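Local coordinates for protein cycloalternan-forming enzyme (Listeria monocytogenes serovar 1/2a, PDB 5F7U) that belongs to glycoside hydrolase family 31 and joins a TIM-barrel domain to several beta-rich domains, among them a carbohydrate-binding module, at residues 5-11 with 106-111; 52-58 with 91-97; 12-16 with 542-546; 21-25 with 37-41. The protein carries 1 engineered substitution. All blocks are in the same frame, centred on the assembly; numbering follows the deposited sequence.

Contact 1 (5-11 with 106-111); sequences DGEYHSP and YESGPF. With GLC (alpha-D-glucopyranose), chain E.
Tyr106, with chi1 m, spreads one ring face over Gly6, whose CA lies 4.1 Å from the centroid of that ring as a CH-pi contact. The short strand 6-8 and strand 106-111 run nearly parallel (19°, axes 5.8 Å apart), in register at Glu7-Tyr106 and His9-Ser108. Water spans part of the gap, donating to Glu7 O (2.9 Å) and Glu107 O (2.7 Å). Ser108 OG donates to Glu7 OE1 (2.7 Å) and accepts from His9 N (3.2 Å). Such a side-by-side approach, bridged by side chains and water, is consistent with the immunoglobulin-like E-set fold of this N-terminal domain. Beyond Ser108, Gly109 at positive phi and the cis peptide before Pro110 shift the match to Pro11-Phe111. Pro11 CD lies 3.6 Å from the Phe111 ring centroid, while the His9 ring edge meets the Phe111 face (centroids 5.5 Å, planes 74°); His9 NE2 itself bonds Tyr94. Tyr8 points away, with GLC C4 of a bound alpha-D-glucopyranose over one ring face and Tyr8 CD1 3.8 Å from GLC C6.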
loop_
_atom_site.group_PDB
_atom_site.type_symbol
_atom_site.label_atom_id
_atom_site.label_comp_id
_atom_site.label_asym_id
_atom_site.label_seq_id
_atom_site.Cartn_x
_atom_site.Cartn_y
_atom_site.Cartn_z
ATOM N N ASP A 5 -19.643 26.343 41.176
ATOM C CA ASP A 5 -19.861 27.322 40.089
ATOM C C ASP A 5 -20.136 26.683 38.718
ATOM O O ASP A 5 -20.172 27.376 37.715
ATOM C CB ASP A 5 -18.770 28.410 40.045
ATOM C CG ASP A 5 -17.375 27.851 39.998
ATOM O OD1 ASP A 5 -16.872 27.661 38.870
ATOM O OD2 ASP A 5 -16.768 27.617 41.081
ATOM N N GLY A 6 -20.375 25.376 38.678
ATOM C CA GLY A 6 -20.930 24.803 37.459
ATOM C C GLY A 6 -21.382 23.366 37.494
ATOM O O GLY A 6 -21.202 22.671 38.491
ATOM N N GLU A 7 -22.004 22.965 36.384
ATOM C CA GLU A 7 -22.457 21.603 36.133
ATOM C C GLU A 7 -22.196 21.331 34.659
ATOM O O GLU A 7 -22.276 22.248 33.838
ATOM C CB GLU A 7 -23.962 21.496 36.448
ATOM C CG GLU A 7 -24.643 20.153 36.126
ATOM C CD GLU A 7 -24.955 19.947 34.639
ATOM O OE1 GLU A 7 -24.973 20.934 33.848
ATOM O OE2 GLU A 7 -25.156 18.783 34.235
ATOM N N TYR A 8 -21.936 20.068 34.312
ATOM C CA TYR A 8 -21.746 19.695 32.918
ATOM C C TYR A 8 -22.062 18.229 32.623
ATOM O O TYR A 8 -21.614 17.336 33.334
ATOM C CB TYR A 8 -20.320 20.050 32.503
ATOM C CG TYR A 8 -19.981 19.756 31.068
ATOM C CD1 TYR A 8 -20.263 20.681 30.064
ATOM C CD2 TYR A 8 -19.355 18.550 30.714
ATOM C CE1 TYR A 8 -19.929 20.407 28.746
ATOM C CE2 TYR A 8 -19.020 18.272 29.391
ATOM C CZ TYR A 8 -19.302 19.209 28.419
ATOM O OH TYR A 8 -18.974 18.927 27.101
ATOM N N HIS A 9 -22.833 18.017 31.557
ATOM C CA HIS A 9 -23.049 16.700 30.971
ATOM C C HIS A 9 -23.129 16.929 29.461
ATOM O O HIS A 9 -23.669 17.942 29.022
ATOM C CB HIS A 9 -24.345 16.049 31.509
ATOM C CG HIS A 9 -24.825 14.874 30.698
ATOM N ND1 HIS A 9 -24.301 13.605 30.832
ATOM C CD2 HIS A 9 -25.775 14.788 29.738
ATOM C CE1 HIS A 9 -24.904 12.787 29.986
ATOM N NE2 HIS A 9 -25.804 13.484 29.307
ATOM N N SER A 10 -22.537 16.017 28.690
ATOM C CA SER A 10 -22.605 16.092 27.235
ATOM C C SER A 10 -22.615 14.648 26.748
ATOM O O SER A 10 -21.597 13.967 26.868
ATOM C CB SER A 10 -21.401 16.858 26.672
ATOM O OG SER A 10 -21.635 17.198 25.306
ATOM N N PRO A 11 -23.756 14.181 26.209
ATOM C CA PRO A 11 -23.982 12.730 26.100
ATOM C C PRO A 11 -22.980 11.964 25.236
ATOM O O PRO A 11 -22.692 10.813 25.528
ATOM C CB PRO A 11 -25.392 12.635 25.489
ATOM C CG PRO A 11 -25.666 13.969 24.891
ATOM C CD PRO A 11 -24.950 14.940 25.797
ATOM N N TYR A 106 -27.441 25.051 37.870
ATOM C CA TYR A 106 -26.723 25.023 36.598
ATOM C C TYR A 106 -27.217 23.795 35.865
ATOM O O TYR A 106 -27.469 22.765 36.497
ATOM C CB TYR A 106 -25.217 24.921 36.835
ATOM C CG TYR A 106 -24.672 26.089 37.604
ATOM C CD1 TYR A 106 -24.300 27.260 36.944
ATOM C CD2 TYR A 106 -24.544 26.037 38.994
ATOM C CE1 TYR A 106 -23.819 28.355 37.644
ATOM C CE2 TYR A 106 -24.058 27.138 39.708
ATOM C CZ TYR A 106 -23.692 28.286 39.018
ATOM O OH TYR A 106 -23.203 29.381 39.699
ATOM N N GLU A 107 -27.349 23.893 34.546
ATOM C CA GLU A 107 -27.947 22.799 33.770
ATOM C C GLU A 107 -27.251 22.529 32.439
ATOM O O GLU A 107 -26.541 23.383 31.907
ATOM C CB GLU A 107 -29.454 23.036 33.537
ATOM C CG GLU A 107 -29.793 24.316 32.803
ATOM C CD GLU A 107 -31.276 24.403 32.461
ATOM O OE1 GLU A 107 -31.615 24.330 31.255
ATOM O OE2 GLU A 107 -32.098 24.503 33.398
ATOM N N SER A 108 -27.450 21.317 31.939
ATOM C CA SER A 108 -27.053 20.949 30.584
ATOM C C SER A 108 -28.246 20.343 29.871
ATOM O O SER A 108 -29.018 19.585 30.459
ATOM C CB SER A 108 -25.905 19.950 30.592
ATOM O OG SER A 108 -24.754 20.501 31.231
ATOM N N GLY A 109 -28.379 20.681 28.596
ATOM C CA GLY A 109 -29.460 20.145 27.770
ATOM C C GLY A 109 -30.423 21.210 27.289
ATOM O O GLY A 109 -30.106 22.400 27.403
ATOM N N PRO A 110 -31.602 20.816 26.787
ATOM C CA PRO A 110 -32.075 19.422 26.764
ATOM C C PRO A 110 -31.373 18.536 25.732
ATOM O O PRO A 110 -30.839 19.044 24.755
ATOM C CB PRO A 110 -33.552 19.566 26.376
ATOM C CG PRO A 110 -33.602 20.832 25.592
ATOM C CD PRO A 110 -32.623 21.750 26.261
ATOM N N PHE A 111 -31.373 17.229 25.988
ATOM C CA PHE A 111 -30.851 16.222 25.060
ATOM C C PHE A 111 -31.933 15.188 24.763
ATOM O O PHE A 111 -32.680 14.772 25.663
ATOM C CB PHE A 111 -29.621 15.522 25.661
ATOM C CG PHE A 111 -28.539 16.465 26.107
ATOM C CD1 PHE A 111 -27.732 17.133 25.169
ATOM C CD2 PHE A 111 -28.310 16.680 27.469
ATOM C CE1 PHE A 111 -26.712 17.992 25.594
ATOM C CE2 PHE A 111 -27.286 17.538 27.899
ATOM C CZ PHE A 111 -26.488 18.187 26.959
HETATM C C1 GLC E . -16.222 21.638 32.441
HETATM C C2 GLC E . -15.964 20.271 31.799
HETATM C C3 GLC E . -15.333 20.478 30.412
HETATM C C4 GLC E . -16.235 21.348 29.531
HETATM C C5 GLC E . -16.589 22.671 30.235
HETATM C C6 GLC E . -17.658 23.450 29.471
HETATM O O2 GLC E . -15.122 19.488 32.654
HETATM O O3 GLC E . -15.071 19.233 29.761
HETATM O O4 GLC E . -15.576 21.589 28.283
HETATM O O5 GLC E . -17.057 22.452 31.588
HETATM O O6 GLC E . -17.513 24.849 29.737
HETATM O O HOH W 1 -24.210 24.242 33.073
#

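Contact 2 (52-58 with 91-97); sequences WVEWTKN and EITYTTK
Strands 52-57 and 91-97 run antiparallel at 165°, axes 4.6 Å apart, with Trp52 opposite Lys97 and each later residue matched down to Asn58 opposite Glu91. Hydrogen-bonded pairs are Trp52-Lys97, Glu54-Thr95 and Thr56-Thr93; in the middle one, Glu54 N reaches Thr95 O at 3.0 Å and Thr95 N reaches Glu54 O at 2.9 Å. On the face of Val53, Trp55, Tyr94 and Ile92, the CB of Tyr94 fills the hollow between Val53 CG1 (3.7 Å) and Trp55 CB (3.6 Å). Ile92, chi1 and chi2 both m, wedges its CG2 against Trp55 CE3 (3.8 Å) and its CD1 against Lys57 CG (3.6 Å). On the opposite face, Trp52 (chi1 p) lays its indole over Lys97, whose CB is 3.8 Å from the six-membered-ring centroid. Glu54 pins both: its OE2 accepts from Trp52 NE1 (2.9 Å) and its OE1 forms a salt bridge with Lys97 NZ (3.0 Å). Asn58 OD1 takes Glu91 N at 2.9 Å where the strand ends. The pairing is consistent with the C and F strands of an immunoglobulin-like E-set sandwich.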
loop_
_atom_site.group_PDB
_atom_site.type_symbol
_atom_site.label_atom_id
_atom_site.label_comp_id
_atom_site.label_asym_id
_atom_site.label_seq_id
_atom_site.Cartn_x
_atom_site.Cartn_y
_atom_site.Cartn_z
ATOM N N TRP A 52 -29.667 16.227 39.763
ATOM C CA TRP A 52 -30.871 15.518 39.376
ATOM C C TRP A 52 -31.155 15.691 37.896
ATOM O O TRP A 52 -30.521 16.508 37.213
ATOM C CB TRP A 52 -32.069 15.945 40.237
ATOM C CG TRP A 52 -32.592 17.316 39.945
ATOM C CD1 TRP A 52 -33.657 17.628 39.143
ATOM C CD2 TRP A 52 -32.082 18.557 40.441
ATOM N NE1 TRP A 52 -33.850 18.997 39.119
ATOM C CE2 TRP A 52 -32.902 19.589 39.909
ATOM C CE3 TRP A 52 -31.026 18.906 41.298
ATOM C CZ2 TRP A 52 -32.692 20.950 40.203
ATOM C CZ3 TRP A 52 -30.809 20.267 41.583
ATOM C CH2 TRP A 52 -31.645 21.268 41.034
ATOM N N VAL A 53 -32.096 14.893 37.400
ATOM C CA VAL A 53 -32.430 14.899 35.986
ATOM C C VAL A 53 -33.928 15.169 35.867
ATOM O O VAL A 53 -34.733 14.496 36.511
ATOM C CB VAL A 53 -32.075 13.566 35.306
ATOM C CG1 VAL A 53 -32.397 13.620 33.811
ATOM C CG2 VAL A 53 -30.600 13.238 35.532
ATOM N N GLU A 54 -34.262 16.169 35.053
ATOM C CA GLU A 54 -35.632 16.469 34.688
ATOM C C GLU A 54 -35.863 15.970 33.272
ATOM O O GLU A 54 -35.048 16.199 32.385
ATOM C CB GLU A 54 -35.875 17.963 34.799
ATOM C CG GLU A 54 -35.763 18.436 36.232
ATOM C CD GLU A 54 -35.990 19.925 36.411
ATOM O OE1 GLU A 54 -36.359 20.612 35.429
ATOM O OE2 GLU A 54 -35.811 20.402 37.552
ATOM N N TRP A 55 -36.966 15.260 33.054
ATOM C CA TRP A 55 -37.079 14.508 31.799
ATOM C C TRP A 55 -38.491 14.123 31.429
ATOM O O TRP A 55 -39.389 14.135 32.279
ATOM C CB TRP A 55 -36.164 13.267 31.832
ATOM C CG TRP A 55 -36.512 12.195 32.835
ATOM C CD1 TRP A 55 -36.572 12.314 34.202
ATOM C CD2 TRP A 55 -36.807 10.835 32.541
ATOM N NE1 TRP A 55 -36.909 11.114 34.771
ATOM C CE2 TRP A 55 -37.038 10.179 33.781
ATOM C CE3 TRP A 55 -36.880 10.093 31.351
ATOM C CZ2 TRP A 55 -37.369 8.817 33.865
ATOM C CZ3 TRP A 55 -37.210 8.734 31.429
ATOM C CH2 TRP A 55 -37.442 8.110 32.682
ATOM N N THR A 56 -38.667 13.828 30.145
ATOM C CA THR A 56 -39.942 13.361 29.599
ATOM C C THR A 56 -39.713 12.063 28.843
ATOM O O THR A 56 -38.619 11.821 28.311
ATOM C CB THR A 56 -40.601 14.389 28.648
ATOM O OG1 THR A 56 -39.713 14.674 27.564
ATOM C CG2 THR A 56 -40.947 15.688 29.371
ATOM N N LYS A 57 -40.743 11.227 28.812
ATOM C CA LYS A 57 -40.732 10.015 28.006
ATOM C C LYS A 57 -41.966 10.084 27.143
ATOM O O LYS A 57 -43.079 10.155 27.673
ATOM C CB LYS A 57 -40.768 8.765 28.887
ATOM C CG LYS A 57 -40.979 7.476 28.096
ATOM C CD LYS A 57 -40.646 6.239 28.905
ATOM C CE LYS A 57 -41.712 5.867 29.907
ATOM N NZ LYS A 57 -41.498 4.435 30.248
ATOM N N ASN A 58 -41.765 10.072 25.825
ATOM C CA ASN A 58 -42.858 10.201 24.851
ATOM C C ASN A 58 -43.731 11.434 25.127
ATOM O O ASN A 58 -44.958 11.396 25.008
ATOM C CB ASN A 58 -43.674 8.903 24.783
ATOM C CG ASN A 58 -42.803 7.702 24.471
ATOM O OD1 ASN A 58 -41.935 7.773 23.601
ATOM N ND2 ASN A 58 -43.012 6.604 25.188
ATOM N N GLU A 91 -39.111 7.985 23.081
ATOM C CA GLU A 91 -38.403 9.216 22.799
ATOM C C GLU A 91 -38.143 9.872 24.142
ATOM O O GLU A 91 -39.081 10.264 24.844
ATOM C CB GLU A 91 -39.242 10.118 21.886
ATOM C CG GLU A 91 -38.611 11.483 21.636
ATOM C CD GLU A 91 -39.463 12.412 20.787
ATOM O OE1 GLU A 91 -39.310 13.641 20.941
ATOM O OE2 GLU A 91 -40.284 11.949 19.968
ATOM N N ILE A 92 -36.870 9.948 24.521
ATOM C CA ILE A 92 -36.512 10.474 25.837
ATOM C C ILE A 92 -35.854 11.834 25.675
ATOM O O ILE A 92 -34.929 11.973 24.873
ATOM C CB ILE A 92 -35.574 9.492 26.586
ATOM C CG1 ILE A 92 -36.144 8.043 26.609
ATOM C CG2 ILE A 92 -35.177 10.027 27.957
ATOM C CD1 ILE A 92 -37.597 7.864 26.977
ATOM N N THR A 93 -36.328 12.827 26.432
ATOM C CA THR A 93 -35.689 14.151 26.464
ATOM C C THR A 93 -35.370 14.527 27.910
ATOM O O THR A 93 -36.242 14.424 28.771
ATOM C CB THR A 93 -36.575 15.213 25.789
ATOM O OG1 THR A 93 -36.759 14.857 24.405
ATOM C CG2 THR A 93 -35.947 16.613 25.874
ATOM N N TYR A 94 -34.136 14.961 28.169
ATOM C CA TYR A 94 -33.719 15.244 29.554
ATOM C C TYR A 94 -32.807 16.453 29.659
ATOM O O TYR A 94 -32.132 16.823 28.698
ATOM C CB TYR A 94 -33.050 14.005 30.198
ATOM C CG TYR A 94 -31.706 13.619 29.591
ATOM C CD1 TYR A 94 -30.509 14.155 30.097
ATOM C CD2 TYR A 94 -31.629 12.724 28.513
ATOM C CE1 TYR A 94 -29.272 13.820 29.532
ATOM C CE2 TYR A 94 -30.394 12.390 27.943
ATOM C CZ TYR A 94 -29.227 12.942 28.462
ATOM O OH TYR A 94 -27.996 12.594 27.913
ATOM N N THR A 95 -32.776 17.030 30.858
ATOM C CA THR A 95 -31.904 18.137 31.213
ATOM C C THR A 95 -31.260 17.730 32.534
ATOM O O THR A 95 -31.944 17.282 33.458
ATOM C CB THR A 95 -32.723 19.439 31.367
ATOM O OG1 THR A 95 -33.352 19.756 30.120
ATOM C CG2 THR A 95 -31.856 20.635 31.800
ATOM N N THR A 96 -29.940 17.841 32.610
ATOM C CA THR A 96 -29.224 17.519 33.849
ATOM C C THR A 96 -29.040 18.805 34.631
ATOM O O THR A 96 -28.822 19.858 34.034
ATOM C CB THR A 96 -27.881 16.809 33.568
ATOM O OG1 THR A 96 -27.094 17.620 32.692
ATOM C CG2 THR A 96 -28.153 15.460 32.911
ATOM N N LYS A 97 -29.160 18.725 35.957
ATOM C CA LYS A 97 -29.151 19.919 36.816
ATOM C C LYS A 97 -28.333 19.728 38.079
ATOM O O LYS A 97 -28.311 18.637 38.645
ATOM C CB LYS A 97 -30.574 20.339 37.224
ATOM C CG LYS A 97 -31.441 20.742 36.049
ATOM C CD LYS A 97 -32.657 21.516 36.509
ATOM C CE LYS A 97 -33.340 22.145 35.316
ATOM N NZ LYS A 97 -34.508 22.943 35.796
HETATM O O HOH W 2 -40.117 12.871 25.477
#

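Contact 3 (12-16 with 542-546); sequences YGDDD and VWGRD
This is a loop-to-loop, interdomain contact of mainly polar character, joining the N-terminal domain to the TIM barrel through the loop between barrel strand 534-536 and helix 555-577. Residues 12-15 form a type II' beta turn, closed by Asp15 N to Tyr12 O (2.8 Å), with Gly13 at positive phi in its second position. The turn brings Asp14 CA to 4.4 Å from Gly544 CA, and Gly544 N donates to Asp14 O (2.9 Å). Trp543 (chi1 m) extends alongside, its NE1 bonded to Asp16 OD1 at 2.8 Å. The exchange is completed by Arg545, a clamp from the barrel side that grips both Tyr12 and Asp15. Its guanidinium lies flat on the Tyr12 ring (centres 4.0 Å, planes 15°), Arg545 CD sits 3.9 Å from the centroid of the Tyr12 ring, and Arg545 NE makes a salt bridge to Asp15 OD1 (2.9 Å). Arg545 has a second acidic partner, Asp29, salt-bridged to NH2. One water links Gly13 O (2.8 Å) to Arg545 N (2.8 Å), and another joins Asp15 OD1 (2.8 Å) to Arg545 NH2 (3.0 Å).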
loop_
_atom_site.group_PDB
_atom_site.type_symbol
_atom_site.label_atom_id
_atom_site.label_comp_id
_atom_site.label_asym_id
_atom_site.label_seq_id
_atom_site.Cartn_x
_atom_site.Cartn_y
_atom_site.Cartn_z
ATOM N N TYR A 12 -22.471 12.592 24.181
ATOM C CA TYR A 12 -21.531 11.895 23.302
ATOM C C TYR A 12 -20.062 12.188 23.562
ATOM O O TYR A 12 -19.210 11.546 22.934
ATOM C CB TYR A 12 -21.865 12.165 21.834
ATOM C CG TYR A 12 -23.314 11.902 21.498
ATOM C CD1 TYR A 12 -23.835 10.583 21.444
ATOM C CD2 TYR A 12 -24.169 12.961 21.230
ATOM C CE1 TYR A 12 -25.185 10.361 21.133
ATOM C CE2 TYR A 12 -25.503 12.751 20.915
ATOM C CZ TYR A 12 -25.999 11.460 20.870
ATOM O OH TYR A 12 -27.336 11.311 20.538
ATOM N N GLY A 13 -19.760 13.162 24.437
ATOM C CA GLY A 13 -18.372 13.590 24.670
ATOM C C GLY A 13 -17.758 14.077 23.367
ATOM O O GLY A 13 -18.383 14.851 22.640
ATOM N N ASP A 14 -16.550 13.606 23.063
ATOM C CA ASP A 14 -15.938 13.899 21.774
ATOM C C ASP A 14 -16.318 12.869 20.706
ATOM O O ASP A 14 -15.782 12.906 19.593
ATOM C CB ASP A 14 -14.414 13.982 21.924
ATOM C CG ASP A 14 -13.979 15.161 22.762
ATOM O OD1 ASP A 14 -14.540 16.264 22.595
ATOM O OD2 ASP A 14 -13.065 14.999 23.595
ATOM N N ASP A 15 -17.229 11.958 21.053
ATOM C CA ASP A 15 -17.633 10.846 20.175
ATOM C C ASP A 15 -16.439 9.951 19.770
ATOM O O ASP A 15 -16.421 9.363 18.686
ATOM C CB ASP A 15 -18.343 11.397 18.922
ATOM C CG ASP A 15 -19.226 10.364 18.239
ATOM O OD1 ASP A 15 -19.916 9.608 18.928
ATOM O OD2 ASP A 15 -19.188 10.328 16.999
ATOM N N ASP A 16 -15.449 9.848 20.646
ATOM C CA ASP A 16 -14.263 9.052 20.332
ATOM C C ASP A 16 -14.661 7.573 20.304
ATOM O O ASP A 16 -15.452 7.127 21.154
ATOM C CB ASP A 16 -13.165 9.324 21.363
ATOM C CG ASP A 16 -11.831 8.760 20.935
ATOM O OD1 ASP A 16 -11.071 9.418 20.198
ATOM O OD2 ASP A 16 -11.538 7.631 21.329
ATOM N N VAL A 542 -11.103 15.437 13.491
ATOM C CA VAL A 542 -12.544 15.730 13.603
ATOM C C VAL A 542 -13.179 14.854 14.680
ATOM O O VAL A 542 -13.345 13.641 14.500
ATOM C CB VAL A 542 -13.286 15.535 12.252
ATOM C CG1 VAL A 542 -14.797 15.681 12.437
ATOM C CG2 VAL A 542 -12.788 16.526 11.215
ATOM N N TRP A 543 -13.558 15.492 15.781
ATOM C CA TRP A 543 -14.348 14.849 16.825
ATOM C C TRP A 543 -15.674 15.594 17.000
ATOM O O TRP A 543 -15.856 16.702 16.476
ATOM C CB TRP A 543 -13.566 14.861 18.139
ATOM C CG TRP A 543 -12.543 13.743 18.289
ATOM C CD1 TRP A 543 -12.786 12.464 18.726
ATOM C CD2 TRP A 543 -11.135 13.818 18.037
ATOM N NE1 TRP A 543 -11.621 11.741 18.758
ATOM C CE2 TRP A 543 -10.589 12.545 18.350
ATOM C CE3 TRP A 543 -10.281 14.834 17.579
ATOM C CZ2 TRP A 543 -9.228 12.262 18.219
ATOM C CZ3 TRP A 543 -8.940 14.564 17.453
ATOM C CH2 TRP A 543 -8.417 13.280 17.773
ATOM N N GLY A 544 -16.567 14.991 17.778
ATOM C CA GLY A 544 -17.805 15.647 18.220
ATOM C C GLY A 544 -18.913 15.337 17.234
ATOM O O GLY A 544 -18.759 15.536 16.035
ATOM N N ARG A 545 -20.043 14.868 17.742
ATOM C CA ARG A 545 -21.172 14.551 16.865
ATOM C C ARG A 545 -21.824 15.764 16.232
ATOM O O ARG A 545 -22.325 15.699 15.110
ATOM C CB ARG A 545 -22.218 13.819 17.646
ATOM C CG ARG A 545 -21.778 12.434 17.935
ATOM C CD ARG A 545 -22.953 11.542 17.669
ATOM N NE ARG A 545 -22.605 10.210 18.091
ATOM C CZ ARG A 545 -23.485 9.241 18.273
ATOM N NH1 ARG A 545 -24.783 9.475 18.093
ATOM N NH2 ARG A 545 -23.059 8.059 18.687
ATOM N N ASP A 546 -21.820 16.872 16.952
ATOM C CA ASP A 546 -22.540 18.056 16.488
ATOM C C ASP A 546 -21.667 18.984 15.644
ATOM O O ASP A 546 -22.140 20.020 15.138
ATOM C CB ASP A 546 -23.140 18.770 17.694
ATOM C CG ASP A 546 -24.262 17.965 18.339
ATOM O OD1 ASP A 546 -25.356 17.904 17.733
ATOM O OD2 ASP A 546 -24.067 17.393 19.445
HETATM O O HOH W 3 -20.268 14.936 20.549
HETATM O O HOH W 4 -20.304 6.883 19.130
HETATM O O HOH W 5 -18.597 12.397 15.503
#

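Contact 4 (21-25 with 37-41); sequences QPTER and ILNIT
Gln21 begins a turn that Glu24 closes through its own side chain, Glu24 OE2 accepting from Gln21 N at 2.8 Å. Pro22 follows, its O 3.4 Å from Asn39 CB. Thr23 (phi/psi -134/36) departs from extended geometry; its CA makes a close CA-H...O contact with Asn39 O (3.1 Å), and its CG2 (chi1 p) packs on Thr41 CG2 at 3.6 Å. Glu24 O is the polar focus, taking both Asn39 N (3.0 Å) and Asn39 ND2 (3.1 Å), so one asparagine clasps a single carbonyl with backbone and side chain. Asn39 reaches it with chi1 m, its OD1 accepting from Lys80 NZ, and the CA atoms of Thr23 and Asn39 are 4.5 Å apart. Arg25 then enters the sheet, opposite Leu38 in an antiparallel non-hydrogen-bonded pair (CA-CA 4.6 Å), with Arg25 CA 3.4 Å from Ile37 O and Arg25 CG 3.8 Å from Leu38 CD2. The guanidinium runs on to Arg28 O and Tyr94. In the E-set sheet, strand 36-43 pairs with strand 25-26 through Arg25 and, farther along, with strand 6-8, while strand 76-84 lies along its other edge.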
loop_
_atom_site.group_PDB
_atom_site.type_symbol
_atom_site.label_atom_id
_atom_site.label_comp_id
_atom_site.label_asym_id
_atom_site.label_seq_id
_atom_site.Cartn_x
_atom_site.Cartn_y
_atom_site.Cartn_z
ATOM N N GLN A 21 -15.279 10.533 27.416
ATOM C CA GLN A 21 -15.171 11.619 28.384
ATOM C C GLN A 21 -15.946 11.217 29.647
ATOM O O GLN A 21 -16.810 10.345 29.576
ATOM C CB GLN A 21 -15.701 12.924 27.775
ATOM C CG GLN A 21 -14.848 13.384 26.583
ATOM C CD GLN A 21 -13.407 13.657 26.973
ATOM O OE1 GLN A 21 -12.496 12.879 26.651
ATOM N NE2 GLN A 21 -13.193 14.743 27.706
ATOM N N PRO A 22 -15.623 11.817 30.812
ATOM C CA PRO A 22 -16.232 11.328 32.062
ATOM C C PRO A 22 -17.640 11.878 32.349
ATOM O O PRO A 22 -18.154 11.704 33.448
ATOM C CB PRO A 22 -15.245 11.826 33.140
ATOM C CG PRO A 22 -14.637 13.052 32.547
ATOM C CD PRO A 22 -14.491 12.731 31.073
ATOM N N THR A 23 -18.252 12.513 31.361
ATOM C CA THR A 23 -19.561 13.161 31.532
ATOM C C THR A 23 -20.515 12.831 30.382
ATOM O O THR A 23 -21.354 13.663 29.979
ATOM C CB THR A 23 -19.416 14.682 31.666
ATOM O OG1 THR A 23 -18.671 15.196 30.546
ATOM C CG2 THR A 23 -18.706 15.034 32.998
ATOM N N GLU A 24 -20.405 11.597 29.894
ATOM C CA GLU A 24 -21.191 11.112 28.740
ATOM C C GLU A 24 -22.413 10.316 29.189
ATOM O O GLU A 24 -22.569 9.989 30.377
ATOM C CB GLU A 24 -20.332 10.204 27.860
ATOM C CG GLU A 24 -19.160 10.906 27.185
ATOM C CD GLU A 24 -18.499 10.065 26.096
ATOM O OE1 GLU A 24 -19.072 9.014 25.683
ATOM O OE2 GLU A 24 -17.406 10.473 25.641
ATOM N N ARG A 25 -23.271 9.999 28.224
ATOM C CA ARG A 25 -24.359 9.049 28.415
ATOM C C ARG A 25 -23.886 7.673 27.961
ATOM O O ARG A 25 -23.192 7.558 26.946
ATOM C CB ARG A 25 -25.550 9.481 27.579
ATOM C CG ARG A 25 -26.673 8.452 27.506
ATOM C CD ARG A 25 -27.866 9.074 26.811
ATOM N NE ARG A 25 -27.649 9.228 25.361
ATOM C CZ ARG A 25 -27.984 10.312 24.670
ATOM N NH1 ARG A 25 -27.832 10.315 23.357
ATOM N NH2 ARG A 25 -28.459 11.400 25.286
ATOM N N ILE A 37 -27.365 5.206 31.619
ATOM C CA ILE A 37 -26.694 5.963 32.681
ATOM C C ILE A 37 -26.207 7.305 32.164
ATOM O O ILE A 37 -25.621 7.390 31.069
ATOM C CB ILE A 37 -25.477 5.180 33.256
ATOM C CG1 ILE A 37 -25.914 3.811 33.817
ATOM C CG2 ILE A 37 -24.711 6.001 34.313
ATOM C CD1 ILE A 37 -26.841 3.873 35.016
ATOM N N LEU A 38 -26.420 8.341 32.971
ATOM C CA LEU A 38 -25.902 9.678 32.682
ATOM C C LEU A 38 -24.806 10.053 33.660
ATOM O O LEU A 38 -25.018 10.074 34.879
ATOM C CB LEU A 38 -27.018 10.723 32.719
ATOM C CG LEU A 38 -28.322 10.418 32.001
ATOM C CD1 LEU A 38 -29.302 11.555 32.297
ATOM C CD2 LEU A 38 -28.119 10.271 30.496
ATOM N N ASN A 39 -23.633 10.341 33.113
ATOM C CA ASN A 39 -22.504 10.809 33.918
ATOM C C ASN A 39 -22.455 12.328 33.904
ATOM O O ASN A 39 -22.397 12.934 32.841
ATOM C CB ASN A 39 -21.207 10.193 33.405
ATOM C CG ASN A 39 -21.223 8.688 33.532
ATOM O OD1 ASN A 39 -21.129 8.169 34.638
ATOM N ND2 ASN A 39 -21.415 7.979 32.410
ATOM N N ILE A 40 -22.487 12.918 35.096
ATOM C CA ILE A 40 -22.617 14.377 35.265
ATOM C C ILE A 40 -21.526 14.885 36.199
ATOM O O ILE A 40 -21.213 14.217 37.181
ATOM C CB ILE A 40 -24.012 14.693 35.877
ATOM C CG1 ILE A 40 -25.124 14.107 34.986
ATOM C CG2 ILE A 40 -24.204 16.197 36.110
ATOM C CD1 ILE A 40 -26.445 13.886 35.736
ATOM N N THR A 41 -20.953 16.065 35.915
ATOM C CA THR A 41 -19.975 16.652 36.844
ATOM C C THR A 41 -20.466 17.972 37.400
ATOM O O THR A 41 -21.218 18.689 36.731
ATOM C CB THR A 41 -18.551 16.789 36.228
ATOM O OG1 THR A 41 -17.568 17.010 37.253
ATOM C CG2 THR A 41 -18.457 17.894 35.185
#

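Contacts 1, 2 and 4 lie within one N-terminal beta domain, whereas contact 3 reaches from it to the TIM barrel. Contact 4 is the most buried, resting on strand 36-43 and a loop; contacts 1 and 2 are partly buried and share the sheet through neighbouring strands 91-100 and 106-129. Contact 2, nested in the loop closed by contact 1, is regular antiparallel pairing, while contact 1 relies on side chains and water across a gap. Histidine links them: His9 probably bonds Tyr94 of contact 2 and Asn39 of contact 4. Contact 3, whose segment 12-16 directly follows 5-11, replaces sheet bonding with charge, stacking and water, and meets contact 4 at Tyr12 and Glu24.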